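Local coordinates for protein major mite allergen Der p 23 (Dermatophagoides pteronyssinus, PDB 4ZCE) that is a peritrophin-like major mite allergen that binds IgE but does not bind chitin in vitro, at residues A[12-16]-A[42-47]. Residues are numbered along the deposited sequence; the frame is centred on the assembly and turned at random.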
ATOM      1  N   GLY A  12       8.730  10.271   4.458  1.00 15.20           N
ATOM      2  CA  GLY A  12       8.077   9.378   5.386  1.00 18.07           C
ATOM      3  C   GLY A  12       6.708   8.931   4.934  1.00 12.02           C
ATOM      4  O   GLY A  12       6.145   9.469   3.971  1.00 14.84           O
ATOM      5  N   TYR A  13       6.196   7.932   5.643  1.00 15.34           N
ATOM      6  CA  TYR A  13       4.875   7.368   5.427  1.00 13.61           C
ATOM      7  C   TYR A  13       4.100   7.560   6.711  1.00 15.84           C
ATOM      8  O   TYR A  13       4.571   7.162   7.781  1.00 19.66           O
ATOM      9  CB  TYR A  13       4.973   5.868   5.132  1.00 12.80           C
ATOM     10  CG  TYR A  13       5.572   5.553   3.786  1.00 15.20           C
ATOM     11  CD1 TYR A  13       6.942   5.653   3.575  1.00 18.17           C
ATOM     12  CD2 TYR A  13       4.772   5.161   2.726  1.00 16.50           C
ATOM     13  CE1 TYR A  13       7.492   5.379   2.327  1.00 18.48           C
ATOM     14  CE2 TYR A  13       5.313   4.886   1.474  1.00 15.93           C
ATOM     15  CZ  TYR A  13       6.668   4.994   1.286  1.00 23.05           C
ATOM     16  OH  TYR A  13       7.177   4.714   0.035  1.00 22.30           O
ATOM     17  N   PHE A  14       2.920   8.170   6.609  1.00 10.87           N
ATOM     18  CA  PHE A  14       2.147   8.563   7.782  1.00 14.18           C
ATOM     19  C   PHE A  14       0.684   8.211   7.679  1.00 13.67           C
ATOM     20  O   PHE A  14       0.080   8.240   6.612  1.00 12.14           O
ATOM     21  CB  PHE A  14       2.295  10.063   8.017  1.00 13.27           C
ATOM     22  CG  PHE A  14       3.722  10.491   8.151  1.00 14.61           C
ATOM     23  CD1 PHE A  14       4.370  10.385   9.363  1.00 20.32           C
ATOM     24  CD2 PHE A  14       4.431  10.947   7.055  1.00 13.54           C
ATOM     25  CE1 PHE A  14       5.691  10.756   9.478  1.00 23.76           C
ATOM     26  CE2 PHE A  14       5.744  11.315   7.175  1.00 17.65           C
ATOM     27  CZ  PHE A  14       6.373  11.213   8.381  1.00 15.20           C
ATOM     28  N   ALA A  15       0.115   7.876   8.822  1.00 14.20           N
ATOM     29  CA  ALA A  15      -1.285   7.539   8.896  1.00 10.93           C
ATOM     30  C   ALA A  15      -2.157   8.710   8.478  1.00 14.02           C
ATOM     31  O   ALA A  15      -1.799   9.878   8.675  1.00 14.64           O
ATOM     32  CB  ALA A  15      -1.632   7.125  10.296  1.00 13.98           C
ATOM     33  N   ASP A  16      -3.309   8.371   7.910  1.00 12.63           N
ATOM     34  CA  ASP A  16      -4.394   9.319   7.714  1.00 15.07           C
ATOM     35  C   ASP A  16      -5.332   9.182   8.912  1.00 14.57           C
ATOM     36  O   ASP A  16      -6.060   8.201   9.014  1.00 15.26           O
ATOM     37  CB  ASP A  16      -5.139   9.018   6.411  1.00 12.24           C
ATOM     38  CG  ASP A  16      -6.276   9.984   6.152  1.00 15.16           C
ATOM     39  OD1 ASP A  16      -6.619  10.764   7.067  1.00 15.76           O
ATOM     40  OD2 ASP A  16      -6.840   9.961   5.040  1.00 14.38           O
ATOM     41  N   TRP A  42      -3.967   0.841   6.953  1.00 11.22           N
ATOM     42  CA  TRP A  42      -2.629   1.356   7.188  1.00  8.63           C
ATOM     43  C   TRP A  42      -2.132   0.878   8.527  1.00 12.75           C
ATOM     44  O   TRP A  42      -2.857   0.940   9.521  1.00 15.15           O
ATOM     45  CB  TRP A  42      -2.616   2.879   7.168  1.00 13.35           C
ATOM     46  CG  TRP A  42      -1.251   3.396   7.362  1.00 11.71           C
ATOM     47  CD1 TRP A  42      -0.775   4.069   8.441  1.00 14.56           C
ATOM     48  CD2 TRP A  42      -0.145   3.229   6.470  1.00 10.46           C
ATOM     49  NE1 TRP A  42       0.560   4.351   8.273  1.00 13.89           N
ATOM     50  CE2 TRP A  42       0.968   3.852   7.064  1.00 13.74           C
ATOM     51  CE3 TRP A  42       0.005   2.628   5.218  1.00 13.71           C
ATOM     52  CZ2 TRP A  42       2.209   3.882   6.457  1.00 15.31           C
ATOM     53  CZ3 TRP A  42       1.231   2.668   4.616  1.00 12.67           C
ATOM     54  CH2 TRP A  42       2.320   3.297   5.231  1.00 14.13           C
ATOM     55  N   ASN A  43      -0.907   0.373   8.532  1.00 12.32           N
ATOM     56  CA  ASN A  43      -0.238  -0.149   9.721  1.00 14.78           C
ATOM     57  C   ASN A  43       0.954   0.763  10.008  1.00 15.41           C
ATOM     58  O   ASN A  43       1.992   0.679   9.349  1.00 14.69           O
ATOM     59  CB  ASN A  43       0.182  -1.602   9.441  1.00 13.76           C
ATOM     60  CG  ASN A  43       1.017  -2.226  10.560  1.00 25.68           C
ATOM     61  OD1 ASN A  43       1.508  -1.551  11.457  1.00 19.72           O
ATOM     62  ND2 ASN A  43       1.198  -3.536  10.484  1.00 24.14           N
ATOM     63  N   GLU A  44       0.776   1.675  10.962  1.00 16.38           N
ATOM     64  CA  GLU A  44       1.780   2.693  11.277  1.00 20.48           C
ATOM     65  C   GLU A  44       3.116   2.082  11.667  1.00 21.02           C
ATOM     66  O   GLU A  44       4.182   2.565  11.279  1.00 27.34           O
ATOM     67  CB  GLU A  44       1.289   3.537  12.457  1.00 25.53           C
ATOM     68  CG  GLU A  44       0.129   4.427  12.115  1.00 43.24           C
ATOM     69  CD  GLU A  44      -0.185   5.441  13.205  1.00 41.33           C
ATOM     70  OE1 GLU A  44      -1.301   5.372  13.765  1.00 38.15           O
ATOM     71  OE2 GLU A  44       0.671   6.314  13.481  1.00 32.54           O
ATOM     72  N   ASP A  45       3.043   1.027  12.464  1.00 20.24           N
ATOM     73  CA  ASP A  45       4.244   0.450  13.043  1.00 22.25           C
ATOM     74  C   ASP A  45       5.142  -0.102  11.949  1.00 30.71           C
ATOM     75  O   ASP A  45       6.372  -0.073  12.062  1.00 25.19           O
ATOM     76  CB  ASP A  45       3.876  -0.669  14.006  1.00 18.62           C
ATOM     77  CG  ASP A  45       3.340  -0.158  15.338  1.00 27.41           C
ATOM     78  OD1 ASP A  45       3.448   1.056  15.595  1.00 22.59           O
ATOM     79  OD2 ASP A  45       2.822  -0.981  16.125  1.00 29.23           O
ATOM     80  N   GLU A  46       4.523  -0.593  10.882  1.00 21.41           N
ATOM     81  CA  GLU A  46       5.263  -1.250   9.811  1.00 17.64           C
ATOM     82  C   GLU A  46       5.326  -0.467   8.523  1.00 23.50           C
ATOM     83  O   GLU A  46       5.922  -0.928   7.546  1.00 21.14           O
ATOM     84  CB  GLU A  46       4.679  -2.626   9.591  1.00 19.52           C
ATOM     85  CG  GLU A  46       4.758  -3.408  10.873  1.00 24.06           C
ATOM     86  CD  GLU A  46       4.545  -4.878  10.690  1.00 23.67           C
ATOM     87  OE1 GLU A  46       5.292  -5.492   9.900  1.00 24.48           O
ATOM     88  OE2 GLU A  46       3.634  -5.421  11.353  1.00 29.05           O
ATOM     89  N   GLU A  47       4.741   0.727   8.536  1.00 17.29           N
ATOM     90  CA  GLU A  47       4.779   1.608   7.386  1.00 15.38           C
ATOM     91  C   GLU A  47       4.368   0.832   6.156  1.00 15.63           C
ATOM     92  O   GLU A  47       5.019   0.867   5.115  1.00 16.82           O
ATOM     93  CB  GLU A  47       6.161   2.250   7.245  1.00 22.63           C
ATOM     94  CG  GLU A  47       6.410   3.243   8.368  1.00 31.35           C
ATOM     95  CD  GLU A  47       7.624   4.125   8.167  1.00 46.84           C
ATOM     96  OE1 GLU A  47       8.417   3.864   7.241  1.00 46.35           O
ATOM     97  OE2 GLU A  47       7.775   5.092   8.948  1.00 49.08           O
TER
HETATM   98  O   HOH W   1       2.889   5.527   9.459  1.00 21.29           O
HETATM   99  O   HOH W   2       1.643   8.121  11.438  1.00 26.48           O
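Trp42 spans the edge strand 12-15 from Tyr13 to Ala15. The benzo end meets Tyr13, with CZ2 3.7 Å from Tyr13 CB, and the two side chains cross at about a right angle. The pyrrole end meets Ala15, where Trp42 CD1 comes within 3.5 Å of Ala15 CA. CG of Trp42 is anti to the backbone N (chi1 -178°), which sends the ring across to strand 12-15. Glu44 extends beyond CG and lies against the methyl of Ala15, its CD 3.7 Å from Ala15 CB. Glu47, also extended, brings its carboxylate beside Tyr13. Its OE2 lies 4.0 Å from Tyr13 O, a near approach of two acceptors and not a bond.

No direct hydrogen bond joins the segments; two waters do. One lies in the indole plane, at the ring edge. It accepts from Trp42 NE1 at 2.9 Å and donates to Tyr13 O. The other accepts from Ala15 N at 3.0 Å and donates to Glu44 OE2.

Asn43 opens the turn with an Asx motif: its OD1 accepts from Glu46 N at 3.2 Å, the donor lying above the carbonyl plane. Phe23 stacks on Trp42. In the second subunit, Phe11 meets the Tyr13 ring.

The contact packs the two-stranded sheet against the three-stranded sheet of this peritrophin-A-type domain, within the region important for IgE binding. The indole supplies apolar contact, while water, not a paired strand, satisfies Tyr13 O and Ala15 N.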